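Local atomic coordinates of 2-c-methyl-d-erythritol 4-phosphate cytidylyltransferase (Streptococcus pneumoniae, PDB entry 2VSH), a protein that transfers the cytidylyl group of CTP to D-ribitol 5-phosphate, making the CDP-activated ribitol used for teichoic acid precursors. Residues 142-147 with 159-165. Numbering follows the deposited sequence.
Sequences EAVDTI and IPNRAHL
Ala143 and Leu165 meet at the base of the beta-arm that projects from the GT-A-like core of this IspD/TarI-family enzyme, where strand 136-142 gives way to the arm and strand 165-175 leads back. Ala143 CB lies 4.0 Å from Leu165 CB. Ala143 N donates to Leu165 O at 3.3 Å; the N-H...O angle of 167° makes the bond nearly straight, although the donor stands above the carbonyl plane. Leu165 holds CG beside its own backbone N (chi1 -58°), which brings Leu165 CD1 to 3.9 Å from Ile147 CB, the two side chains crossing at a slant. Both residues also pair in antiparallel fashion with a strand of the second subunit, where Ile147 packs on Leu165 of that chain and Leu165 on Ile147 of that chain, so this apolar contact continues into the dimer interface. Arg162 lies across the loop 143-145. Its CG is roughly anti to the backbone N (chi1 -156°) and the chain bends at chi3, laying one guanidinium face over the carbonyl oxygens of Val144 and Asp145. Arg162 NH2 comes within 3.1 Å of Val144 O, but the poor angle rules out a hydrogen bond; Asp145 O, buried by the contact, has no hydrogen-bonding partner in the model. Farther along, Pro160 CD sits 3.4 Å from Ile147 O, and one water donates to Ile147 O at 2.6 Å and to Pro160 O at 2.8 Å.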
loop_
_atom_site.group_PDB
_atom_site.type_symbol
_atom_site.label_atom_id
_atom_site.label_comp_id
_atom_site.label_asym_id
_atom_site.label_seq_id
_atom_site.Cartn_x
_atom_site.Cartn_y
_atom_site.Cartn_z
ATOM N N GLU A 142 -9.020 -5.087 4.089
ATOM C CA GLU A 142 -8.305 -6.128 3.351
ATOM C C GLU A 142 -7.179 -5.521 2.529
ATOM O O GLU A 142 -7.378 -4.521 1.837
ATOM C CB GLU A 142 -9.245 -6.909 2.439
ATOM C CG GLU A 142 -10.254 -7.759 3.188
ATOM C CD GLU A 142 -11.152 -8.570 2.272
ATOM O OE1 GLU A 142 -10.885 -8.633 1.045
ATOM O OE2 GLU A 142 -12.133 -9.154 2.790
ATOM N N ALA A 143 -5.996 -6.130 2.617
ATOM C CA ALA A 143 -4.841 -5.698 1.837
ATOM C C ALA A 143 -5.090 -5.995 0.365
ATOM O O ALA A 143 -5.549 -7.085 0.021
ATOM C CB ALA A 143 -3.581 -6.386 2.328
ATOM N N VAL A 144 -4.818 -5.013 -0.490
ATOM C CA VAL A 144 -5.027 -5.152 -1.934
ATOM C C VAL A 144 -3.685 -5.140 -2.673
ATOM O O VAL A 144 -3.574 -5.642 -3.794
ATOM C CB VAL A 144 -5.997 -4.065 -2.478
ATOM C CG1 VAL A 144 -6.067 -4.086 -4.006
ATOM C CG2 VAL A 144 -7.391 -4.262 -1.898
ATOM N N ASP A 145 -2.680 -4.550 -2.031
ATOM C CA ASP A 145 -1.282 -4.652 -2.449
ATOM C C ASP A 145 -0.805 -6.090 -2.322
ATOM O O ASP A 145 -1.181 -6.798 -1.388
ATOM C CB ASP A 145 -0.394 -3.815 -1.513
ATOM C CG ASP A 145 -0.107 -2.429 -2.050
ATOM O OD1 ASP A 145 0.044 -2.277 -3.287
ATOM O OD2 ASP A 145 -0.022 -1.495 -1.215
ATOM N N THR A 146 0.040 -6.520 -3.237
ATOM C CA THR A 146 0.750 -7.763 -3.009
ATOM C C THR A 146 1.948 -7.460 -2.110
ATOM O O THR A 146 2.682 -6.499 -2.335
ATOM C CB THR A 146 1.136 -8.504 -4.311
ATOM O OG1 THR A 146 2.443 -9.062 -4.163
ATOM C CG2 THR A 146 1.115 -7.576 -5.500
ATOM N N ILE A 147 2.102 -8.260 -1.064
ATOM C CA ILE A 147 3.125 -8.019 -0.059
ATOM C C ILE A 147 4.212 -9.080 -0.155
ATOM O O ILE A 147 3.934 -10.284 -0.141
ATOM C CB ILE A 147 2.513 -7.967 1.375
ATOM C CG1 ILE A 147 1.565 -6.764 1.531
ATOM C CG2 ILE A 147 3.587 -7.953 2.440
ATOM C CD1 ILE A 147 2.139 -5.400 1.081
ATOM N N ILE A 159 6.749 -14.842 0.788
ATOM C CA ILE A 159 5.510 -14.182 0.430
ATOM C C ILE A 159 4.448 -14.669 1.413
ATOM O O ILE A 159 4.085 -15.853 1.398
ATOM C CB ILE A 159 5.101 -14.494 -1.043
ATOM C CG1 ILE A 159 5.791 -13.523 -2.002
ATOM C CG2 ILE A 159 3.603 -14.355 -1.248
ATOM C CD1 ILE A 159 6.898 -14.110 -2.801
ATOM N N PRO A 160 3.979 -13.771 2.299
ATOM C CA PRO A 160 2.892 -14.129 3.206
ATOM C C PRO A 160 1.625 -14.517 2.450
ATOM O O PRO A 160 1.404 -14.067 1.327
ATOM C CB PRO A 160 2.647 -12.840 4.002
ATOM C CG PRO A 160 3.888 -12.037 3.862
ATOM C CD PRO A 160 4.457 -12.393 2.519
ATOM N N ASN A 161 0.816 -15.367 3.070
ATOM C CA ASN A 161 -0.491 -15.718 2.539
ATOM C C ASN A 161 -1.382 -14.468 2.508
ATOM O O ASN A 161 -1.797 -13.959 3.555
ATOM C CB ASN A 161 -1.109 -16.829 3.393
ATOM C CG ASN A 161 -2.420 -17.343 2.838
ATOM O OD1 ASN A 161 -2.876 -18.423 3.214
ATOM N ND2 ASN A 161 -3.033 -16.584 1.940
ATOM N N ARG A 162 -1.671 -13.988 1.298
ATOM C CA ARG A 162 -2.464 -12.774 1.104
ATOM C C ARG A 162 -3.902 -12.862 1.657
ATOM O O ARG A 162 -4.522 -11.842 1.950
ATOM C CB ARG A 162 -2.467 -12.381 -0.377
ATOM C CG ARG A 162 -2.742 -10.897 -0.608
ATOM C CD ARG A 162 -2.777 -10.547 -2.083
ATOM N NE ARG A 162 -3.872 -9.625 -2.357
ATOM C CZ ARG A 162 -4.144 -9.098 -3.548
ATOM N NH1 ARG A 162 -3.387 -9.387 -4.604
ATOM N NH2 ARG A 162 -5.178 -8.270 -3.676
ATOM N N ALA A 163 -4.420 -14.080 1.811
ATOM C CA ALA A 163 -5.745 -14.301 2.403
ATOM C C ALA A 163 -5.850 -13.825 3.863
ATOM O O ALA A 163 -6.954 -13.616 4.376
ATOM C CB ALA A 163 -6.137 -15.777 2.285
ATOM N N HIS A 164 -4.700 -13.627 4.512
ATOM C CA HIS A 164 -4.659 -13.263 5.929
ATOM C C HIS A 164 -4.042 -11.900 6.193
ATOM O O HIS A 164 -3.729 -11.573 7.336
ATOM C CB HIS A 164 -3.920 -14.344 6.732
ATOM C CG HIS A 164 -4.565 -15.692 6.652
ATOM N ND1 HIS A 164 -3.848 -16.848 6.427
ATOM C CD2 HIS A 164 -5.863 -16.066 6.746
ATOM C CE1 HIS A 164 -4.676 -17.877 6.390
ATOM N NE2 HIS A 164 -5.904 -17.429 6.587
ATOM N N LEU A 165 -3.876 -11.103 5.141
ATOM C CA LEU A 165 -3.250 -9.799 5.271
ATOM C C LEU A 165 -4.267 -8.667 5.195
ATOM O O LEU A 165 -5.227 -8.722 4.436
ATOM C CB LEU A 165 -2.134 -9.604 4.232
ATOM C CG LEU A 165 -0.981 -10.626 4.231
ATOM C CD1 LEU A 165 0.014 -10.340 3.094
ATOM C CD2 LEU A 165 -0.257 -10.687 5.590
HETATM O O HOH W 1 1.681 -11.578 0.068
#